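PDB 4IEF: gingipain R2 Pro-Domain from Porphyromonas gingivalis, which is the N-terminal prodomain of an Arg-specific cysteine protease and probably keeps the zymogen latent and assists folding of the catalytic domain. Local coordinates for residues V86-I91 / R164-I169; D95-P100 / Y116-S121. All coordinates share one frame; numbering follows the deposited sequence.

Contact 1 of 2, residues V86-I91 / R164-I169; sequences VSSKFI and RIYTEI
A classic beta bulge sets T167 and E168 both opposite K89 in this antiparallel ladder, and the register slips by one residue before F90 pairs with Y166. Strand 79-93 here runs beside strand 162-176 in the large antiparallel sheet, and the second strand turns a corner at T167. K89 N donates to E168 O (3.0 Å), whereas K89 O receives weak bonds from T167 N, bent to 127° at the hydrogen, and from T167 OG1. Beyond the bulge regular pairing returns, with I91 N bonded to I165 O and I165 N to I91 O, the latter at 2.8 Å and nearly straight. One face of the ladder carries S88, F90, Y166 and I169. F90 CB sits over the centre of the Y166 ring, 3.6 Å from its centroid. With CG between the backbone N and the carbonyl carbon (chi1 75°), the F90 ring rises beside the Y166 ring, the side chains pointing the same way. R164 CD lies over one face of the F90 ring toward its rim, a CH-pi contact 4.0 Å from the centroid, the guanidinium plane turned 25° from the ring; R164 NE is held by a salt bridge to E92. On the face of K89 and E168, R31 takes the carboxylate of E168 through OE1. I132 packs on S88, Y166 and I169, and P153 on Y166 and I169. The K89 chain leaves with CG anti to the backbone N, and its CD comes within 3.5 Å of T167 OG1.

Contact 2 of 2, residues D95-P100 / Y116-S121; sequences DVLIAP and YVYGQS
P100 lies with its ring on the Y118 ring, CG above the centre of one face and 3.7 Å from the centroid, only 10° off the normal. This CH-pi contact is the tight part of a meeting between two irregular segments of one long loop. P100 CD adds a touch on Y118 CE2 at 3.6 Å, while P100 CB lies 3.3 Å from V117 O. Y116 closes in beside them: its CB meets P100 CD, and P100 O lies in the plane of the Y116 ring at its edge, 3.1 Å from CD2. L97 adds less area, yet its CG and both methyls gather round Y118 OH, CD2 at 3.6 Å; a looser touch is A99 CB on Y116 CD2 at 4.1 Å. The hydroxyl of Y118 is satisfied by T42 OG1. The solvent side belongs to V117, an exposed residue whose CB points away from 95-100 and which offers mainly its carbonyl to P100. Behind the contact stands the two-stranded hairpin of 36-42 and 45-51: backbone bonds tie L97 and A99 to Q48, V40 and V49 pack on both A99 and Y116, and A47 supports L97 and Y118.

Along the chain, contact 2 is nested inside the loop that contact 1 closes: strand 79-93 supplies 86-91, the chain soon enters 95-100, turns back through 116-121, and later returns as strand 162-176 with 164-169. The contact centres are 23 Å apart, and apart from adjoining in sequence the two do not touch. Contact 1 belongs to the large antiparallel sheet, whereas contact 2 lies in the long irregular connection between strands 79-93 and 133-141, against the small hairpin 36-42/45-51. One chain segment therefore passes from the sheet to the hairpin, joining two parts of the predominantly beta prodomain.

Contact 1 of 2, residues V86-I91 / R164-I169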
ATOM      1  N   VAL A  86      25.590  -5.609 -21.461  1.00 41.47           N
ATOM      2  CA  VAL A  86      25.912  -5.570 -22.893  1.00 42.89           C
ATOM      3  C   VAL A  86      26.660  -4.268 -23.251  1.00 46.92           C
ATOM      4  O   VAL A  86      27.367  -4.229 -24.260  1.00 47.75           O
ATOM      5  CB  VAL A  86      24.685  -5.812 -23.814  1.00 47.56           C
ATOM      6  CG1 VAL A  86      24.180  -7.245 -23.674  1.00 47.77           C
ATOM      7  CG2 VAL A  86      23.561  -4.810 -23.562  1.00 46.89           C
ATOM      8  N   SER A  87      26.521  -3.230 -22.411  1.00 41.61           N
ATOM      9  CA  SER A  87      27.145  -1.924 -22.606  1.00 40.76           C
ATOM     10  C   SER A  87      27.350  -1.238 -21.248  1.00 42.23           C
ATOM     11  O   SER A  87      26.461  -1.287 -20.394  1.00 39.87           O
ATOM     12  CB  SER A  87      26.288  -1.062 -23.535  1.00 43.33           C
ATOM     13  OG  SER A  87      26.741   0.278 -23.629  1.00 50.36           O
ATOM     14  N   SER A  88      28.538  -0.637 -21.049  1.00 38.47           N
ATOM     15  CA  SER A  88      28.900   0.087 -19.823  1.00 37.39           C
ATOM     16  C   SER A  88      29.941   1.165 -20.121  1.00 40.85           C
ATOM     17  O   SER A  88      30.761   1.011 -21.027  1.00 40.49           O
ATOM     18  CB  SER A  88      29.407  -0.865 -18.741  1.00 40.41           C
ATOM     19  OG  SER A  88      30.642  -1.465 -19.094  1.00 52.54           O
ATOM     20  N   LYS A  89      29.895   2.259 -19.352  1.00 36.52           N
ATOM     21  CA  LYS A  89      30.776   3.419 -19.481  1.00 35.64           C
ATOM     22  C   LYS A  89      30.993   4.008 -18.091  1.00 36.55           C
ATOM     23  O   LYS A  89      30.016   4.248 -17.375  1.00 33.97           O
ATOM     24  CB  LYS A  89      30.121   4.443 -20.433  1.00 38.68           C
ATOM     25  CG  LYS A  89      30.937   5.692 -20.746  1.00 65.20           C
ATOM     26  CD  LYS A  89      30.065   6.779 -21.393  1.00 79.50           C
ATOM     27  CE  LYS A  89      29.723   6.524 -22.848  1.00 93.43           C
ATOM     28  NZ  LYS A  89      28.629   7.412 -23.320  1.00102.65           N
ATOM     29  N   PHE A  90      32.256   4.217 -17.688  1.00 32.58           N
ATOM     30  CA  PHE A  90      32.513   4.796 -16.371  1.00 30.93           C
ATOM     31  C   PHE A  90      33.621   5.856 -16.400  1.00 35.98           C
ATOM     32  O   PHE A  90      34.444   5.895 -17.317  1.00 33.63           O
ATOM     33  CB  PHE A  90      32.827   3.710 -15.312  1.00 31.42           C
ATOM     34  CG  PHE A  90      34.190   3.054 -15.361  1.00 33.20           C
ATOM     35  CD1 PHE A  90      35.289   3.646 -14.747  1.00 35.18           C
ATOM     36  CD2 PHE A  90      34.359   1.811 -15.957  1.00 35.06           C
ATOM     37  CE1 PHE A  90      36.544   3.042 -14.793  1.00 36.45           C
ATOM     38  CE2 PHE A  90      35.606   1.192 -15.970  1.00 38.41           C
ATOM     39  CZ  PHE A  90      36.693   1.813 -15.394  1.00 36.45           C
ATOM     40  N   ILE A  91      33.627   6.700 -15.359  1.00 35.00           N
ATOM     41  CA  ILE A  91      34.629   7.731 -15.096  1.00 36.66           C
ATOM     42  C   ILE A  91      35.203   7.444 -13.704  1.00 42.48           C
ATOM     43  O   ILE A  91      34.505   6.875 -12.855  1.00 40.74           O
ATOM     44  CB  ILE A  91      34.097   9.192 -15.248  1.00 39.75           C
ATOM     45  CG1 ILE A  91      32.803   9.437 -14.435  1.00 38.81           C
ATOM     46  CG2 ILE A  91      33.909   9.552 -16.722  1.00 41.24           C
ATOM     47  CD1 ILE A  91      32.583  10.903 -13.991  1.00 44.42           C
ATOM     48  N   ARG A 164      34.595   4.459  -9.041  1.00 29.95           N
ATOM     49  CA  ARG A 164      34.189   4.321 -10.436  1.00 30.14           C
ATOM     50  C   ARG A 164      32.715   4.704 -10.549  1.00 32.95           C
ATOM     51  O   ARG A 164      31.872   4.114  -9.872  1.00 30.84           O
ATOM     52  CB  ARG A 164      34.446   2.896 -10.949  1.00 28.02           C
ATOM     53  CG  ARG A 164      35.915   2.610 -11.184  1.00 32.62           C
ATOM     54  CD  ARG A 164      36.145   1.176 -11.611  1.00 34.71           C
ATOM     55  NE  ARG A 164      37.567   0.908 -11.834  1.00 38.54           N
ATOM     56  CZ  ARG A 164      38.067  -0.286 -12.138  1.00 49.48           C
ATOM     57  NH1 ARG A 164      37.266  -1.340 -12.255  1.00 31.48           N
ATOM     58  NH2 ARG A 164      39.370  -0.438 -12.323  1.00 37.01           N
ATOM     59  N   ILE A 165      32.428   5.743 -11.345  1.00 30.41           N
ATOM     60  CA  ILE A 165      31.078   6.251 -11.566  1.00 29.85           C
ATOM     61  C   ILE A 165      30.610   5.789 -12.941  1.00 34.12           C
ATOM     62  O   ILE A 165      31.090   6.298 -13.951  1.00 34.98           O
ATOM     63  CB  ILE A 165      31.005   7.803 -11.409  1.00 32.90           C
ATOM     64  CG1 ILE A 165      31.443   8.251  -9.990  1.00 32.74           C
ATOM     65  CG2 ILE A 165      29.593   8.330 -11.754  1.00 32.24           C
ATOM     66  CD1 ILE A 165      32.085   9.639  -9.906  1.00 36.26           C
ATOM     67  N   TYR A 166      29.678   4.830 -12.976  1.00 30.33           N
ATOM     68  CA  TYR A 166      29.132   4.322 -14.232  1.00 30.62           C
ATOM     69  C   TYR A 166      28.029   5.262 -14.708  1.00 34.82           C
ATOM     70  O   TYR A 166      26.951   5.321 -14.121  1.00 33.32           O
ATOM     71  CB  TYR A 166      28.651   2.867 -14.093  1.00 31.33           C
ATOM     72  CG  TYR A 166      29.786   1.869 -14.042  1.00 33.23           C
ATOM     73  CD1 TYR A 166      30.483   1.633 -12.859  1.00 34.50           C
ATOM     74  CD2 TYR A 166      30.177   1.169 -15.179  1.00 35.00           C
ATOM     75  CE1 TYR A 166      31.549   0.736 -12.811  1.00 35.44           C
ATOM     76  CE2 TYR A 166      31.237   0.263 -15.141  1.00 36.54           C
ATOM     77  CZ  TYR A 166      31.919   0.049 -13.953  1.00 42.07           C
ATOM     78  OH  TYR A 166      32.973  -0.835 -13.909  1.00 44.15           O
ATOM     79  N   THR A 167      28.345   6.054 -15.739  1.00 33.67           N
ATOM     80  CA  THR A 167      27.433   7.049 -16.307  1.00 33.89           C
ATOM     81  C   THR A 167      26.340   6.365 -17.129  1.00 37.30           C
ATOM     82  O   THR A 167      25.236   6.902 -17.216  1.00 37.39           O
ATOM     83  CB  THR A 167      28.195   8.088 -17.128  1.00 41.99           C
ATOM     84  OG1 THR A 167      28.942   7.429 -18.151  1.00 43.06           O
ATOM     85  CG2 THR A 167      29.112   8.948 -16.267  1.00 40.85           C
ATOM     86  N   GLU A 168      26.638   5.180 -17.706  1.00 32.14           N
ATOM     87  CA  GLU A 168      25.684   4.389 -18.478  1.00 31.41           C
ATOM     88  C   GLU A 168      25.939   2.892 -18.307  1.00 35.70           C
ATOM     89  O   GLU A 168      27.090   2.448 -18.315  1.00 36.12           O
ATOM     90  CB  GLU A 168      25.712   4.766 -19.965  1.00 33.33           C
ATOM     91  CG  GLU A 168      24.577   4.156 -20.768  1.00 43.01           C
ATOM     92  CD  GLU A 168      24.707   4.357 -22.261  1.00 65.49           C
ATOM     93  OE1 GLU A 168      24.005   5.244 -22.801  1.00 53.85           O
ATOM     94  OE2 GLU A 168      25.518   3.641 -22.892  1.00 57.88           O
ATOM     95  N   ILE A 169      24.849   2.129 -18.124  1.00 31.34           N
ATOM     96  CA  ILE A 169      24.836   0.667 -18.020  1.00 30.65           C
ATOM     97  C   ILE A 169      23.633   0.151 -18.806  1.00 34.22           C
ATOM     98  O   ILE A 169      22.498   0.520 -18.497  1.00 33.45           O
ATOM     99  CB  ILE A 169      24.825   0.101 -16.555  1.00 32.38           C
ATOM    100  CG1 ILE A 169      25.952   0.677 -15.663  1.00 32.36           C
ATOM    101  CG2 ILE A 169      24.855  -1.449 -16.570  1.00 32.17           C
ATOM    102  CD1 ILE A 169      25.718   0.502 -14.133  1.00 36.54           C
TER

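Contact 2 of 2, residues D95-P100 / Y116-S121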
ATOM      1  N   ASP A  95      41.207   9.549  -4.861  1.00 43.17           N
ATOM      2  CA  ASP A  95      41.401  10.001  -3.474  1.00 43.22           C
ATOM      3  C   ASP A  95      40.060  10.430  -2.845  1.00 44.74           C
ATOM      4  O   ASP A  95      39.935  11.503  -2.249  1.00 44.77           O
ATOM      5  CB  ASP A  95      42.468  11.112  -3.379  1.00 46.71           C
ATOM      6  CG  ASP A  95      43.060  11.292  -1.991  1.00 63.24           C
ATOM      7  OD1 ASP A  95      43.459  10.273  -1.373  1.00 64.08           O
ATOM      8  OD2 ASP A  95      43.149  12.451  -1.532  1.00 72.52           O
ATOM      9  N   VAL A  96      39.059   9.561  -2.990  1.00 39.34           N
ATOM     10  CA  VAL A  96      37.718   9.769  -2.467  1.00 37.90           C
ATOM     11  C   VAL A  96      37.533   8.876  -1.253  1.00 38.65           C
ATOM     12  O   VAL A  96      37.879   7.694  -1.298  1.00 37.59           O
ATOM     13  CB  VAL A  96      36.628   9.492  -3.547  1.00 42.05           C
ATOM     14  CG1 VAL A  96      35.225   9.759  -3.012  1.00 41.38           C
ATOM     15  CG2 VAL A  96      36.875  10.310  -4.806  1.00 42.61           C
ATOM     16  N   LEU A  97      36.999   9.439  -0.170  1.00 33.41           N
ATOM     17  CA  LEU A  97      36.671   8.657   1.012  1.00 32.10           C
ATOM     18  C   LEU A  97      35.156   8.504   1.041  1.00 33.24           C
ATOM     19  O   LEU A  97      34.448   9.490   1.256  1.00 32.86           O
ATOM     20  CB  LEU A  97      37.227   9.291   2.307  1.00 32.37           C
ATOM     21  CG  LEU A  97      36.836   8.619   3.638  1.00 35.93           C
ATOM     22  CD1 LEU A  97      37.438   7.224   3.766  1.00 36.16           C
ATOM     23  CD2 LEU A  97      37.245   9.474   4.818  1.00 36.56           C
ATOM     24  N   ILE A  98      34.660   7.294   0.723  1.00 28.71           N
ATOM     25  CA  ILE A  98      33.227   6.982   0.729  1.00 27.08           C
ATOM     26  C   ILE A  98      32.860   6.546   2.139  1.00 32.09           C
ATOM     27  O   ILE A  98      33.568   5.726   2.734  1.00 31.48           O
ATOM     28  CB  ILE A  98      32.841   5.924  -0.348  1.00 29.45           C
ATOM     29  CG1 ILE A  98      33.058   6.463  -1.789  1.00 29.72           C
ATOM     30  CG2 ILE A  98      31.410   5.356  -0.158  1.00 28.40           C
ATOM     31  CD1 ILE A  98      32.158   7.652  -2.276  1.00 32.80           C
ATOM     32  N   ALA A  99      31.761   7.117   2.677  1.00 29.29           N
ATOM     33  CA  ALA A  99      31.252   6.833   4.016  1.00 27.80           C
ATOM     34  C   ALA A  99      30.796   5.372   4.163  1.00 31.88           C
ATOM     35  O   ALA A  99      30.237   4.813   3.216  1.00 29.95           O
ATOM     36  CB  ALA A  99      30.102   7.769   4.338  1.00 27.73           C
ATOM     37  N   PRO A 100      31.020   4.740   5.342  1.00 29.83           N
ATOM     38  CA  PRO A 100      30.572   3.354   5.521  1.00 29.43           C
ATOM     39  C   PRO A 100      29.081   3.297   5.854  1.00 32.20           C
ATOM     40  O   PRO A 100      28.538   4.217   6.472  1.00 31.59           O
ATOM     41  CB  PRO A 100      31.441   2.858   6.675  1.00 31.62           C
ATOM     42  CG  PRO A 100      31.716   4.075   7.478  1.00 35.82           C
ATOM     43  CD  PRO A 100      31.656   5.264   6.569  1.00 31.50           C
ATOM     44  N   TYR A 116      29.175   6.745  11.897  1.00 37.27           N
ATOM     45  CA  TYR A 116      29.643   5.999  10.736  1.00 35.44           C
ATOM     46  C   TYR A 116      30.842   5.166  11.196  1.00 40.20           C
ATOM     47  O   TYR A 116      31.830   5.731  11.667  1.00 42.44           O
ATOM     48  CB  TYR A 116      30.008   6.968   9.597  1.00 34.16           C
ATOM     49  CG  TYR A 116      28.808   7.606   8.925  1.00 30.75           C
ATOM     50  CD1 TYR A 116      28.329   8.844   9.339  1.00 32.22           C
ATOM     51  CD2 TYR A 116      28.173   6.985   7.860  1.00 29.52           C
ATOM     52  CE1 TYR A 116      27.230   9.442   8.717  1.00 30.98           C
ATOM     53  CE2 TYR A 116      27.082   7.573   7.225  1.00 29.31           C
ATOM     54  CZ  TYR A 116      26.610   8.801   7.657  1.00 33.79           C
ATOM     55  OH  TYR A 116      25.520   9.366   7.034  1.00 28.89           O
ATOM     56  N   VAL A 117      30.719   3.836  11.158  1.00 34.62           N
ATOM     57  CA  VAL A 117      31.772   2.925  11.605  1.00 34.40           C
ATOM     58  C   VAL A 117      32.252   2.091  10.407  1.00 35.55           C
ATOM     59  O   VAL A 117      31.452   1.492   9.689  1.00 34.04           O
ATOM     60  CB  VAL A 117      31.332   2.054  12.828  1.00 38.98           C
ATOM     61  CG1 VAL A 117      30.045   1.281  12.553  1.00 38.95           C
ATOM     62  CG2 VAL A 117      32.446   1.125  13.312  1.00 39.25           C
ATOM     63  N   TYR A 118      33.571   2.092  10.190  1.00 32.40           N
ATOM     64  CA  TYR A 118      34.226   1.362   9.108  1.00 32.80           C
ATOM     65  C   TYR A 118      34.431  -0.100   9.497  1.00 39.40           C
ATOM     66  O   TYR A 118      34.914  -0.384  10.596  1.00 39.62           O
ATOM     67  CB  TYR A 118      35.576   2.013   8.749  1.00 33.35           C
ATOM     68  CG  TYR A 118      35.446   3.411   8.186  1.00 33.17           C
ATOM     69  CD1 TYR A 118      35.468   4.525   9.022  1.00 34.80           C
ATOM     70  CD2 TYR A 118      35.326   3.623   6.816  1.00 32.78           C
ATOM     71  CE1 TYR A 118      35.343   5.815   8.510  1.00 35.06           C
ATOM     72  CE2 TYR A 118      35.218   4.912   6.289  1.00 32.88           C
ATOM     73  CZ  TYR A 118      35.217   6.005   7.142  1.00 38.07           C
ATOM     74  OH  TYR A 118      35.101   7.278   6.640  1.00 33.23           O
ATOM     75  N   GLY A 119      34.049  -1.006   8.602  1.00 36.92           N
ATOM     76  CA  GLY A 119      34.212  -2.444   8.797  1.00 37.37           C
ATOM     77  C   GLY A 119      35.524  -2.939   8.227  1.00 42.54           C
ATOM     78  O   GLY A 119      36.288  -2.141   7.677  1.00 43.29           O
ATOM     79  N   GLN A 120      35.785  -4.264   8.325  1.00 39.81           N
ATOM     80  CA  GLN A 120      37.006  -4.910   7.839  1.00 40.82           C
ATOM     81  C   GLN A 120      37.145  -4.816   6.309  1.00 44.07           C
ATOM     82  O   GLN A 120      38.267  -4.868   5.798  1.00 43.86           O
ATOM     83  CB  GLN A 120      37.045  -6.382   8.288  1.00 43.46           C
ATOM     84  CG  GLN A 120      38.308  -6.759   9.078  1.00 59.72           C
ATOM     85  CD  GLN A 120      39.568  -6.784   8.229  1.00 75.98           C
ATOM     86  OE1 GLN A 120      40.509  -6.008   8.444  1.00 70.16           O
ATOM     87  NE2 GLN A 120      39.641  -7.708   7.279  1.00 69.17           N
ATOM     88  N   SER A 121      36.008  -4.650   5.589  1.00 39.67           N
ATOM     89  CA  SER A 121      35.943  -4.512   4.135  1.00 39.10           C
ATOM     90  C   SER A 121      36.792  -3.322   3.622  1.00 43.16           C
ATOM     91  O   SER A 121      37.212  -3.337   2.461  1.00 43.09           O
ATOM     92  CB  SER A 121      34.490  -4.351   3.693  1.00 41.69           C
ATOM     93  OG  SER A 121      33.875  -3.200   4.247  1.00 48.11           O
TER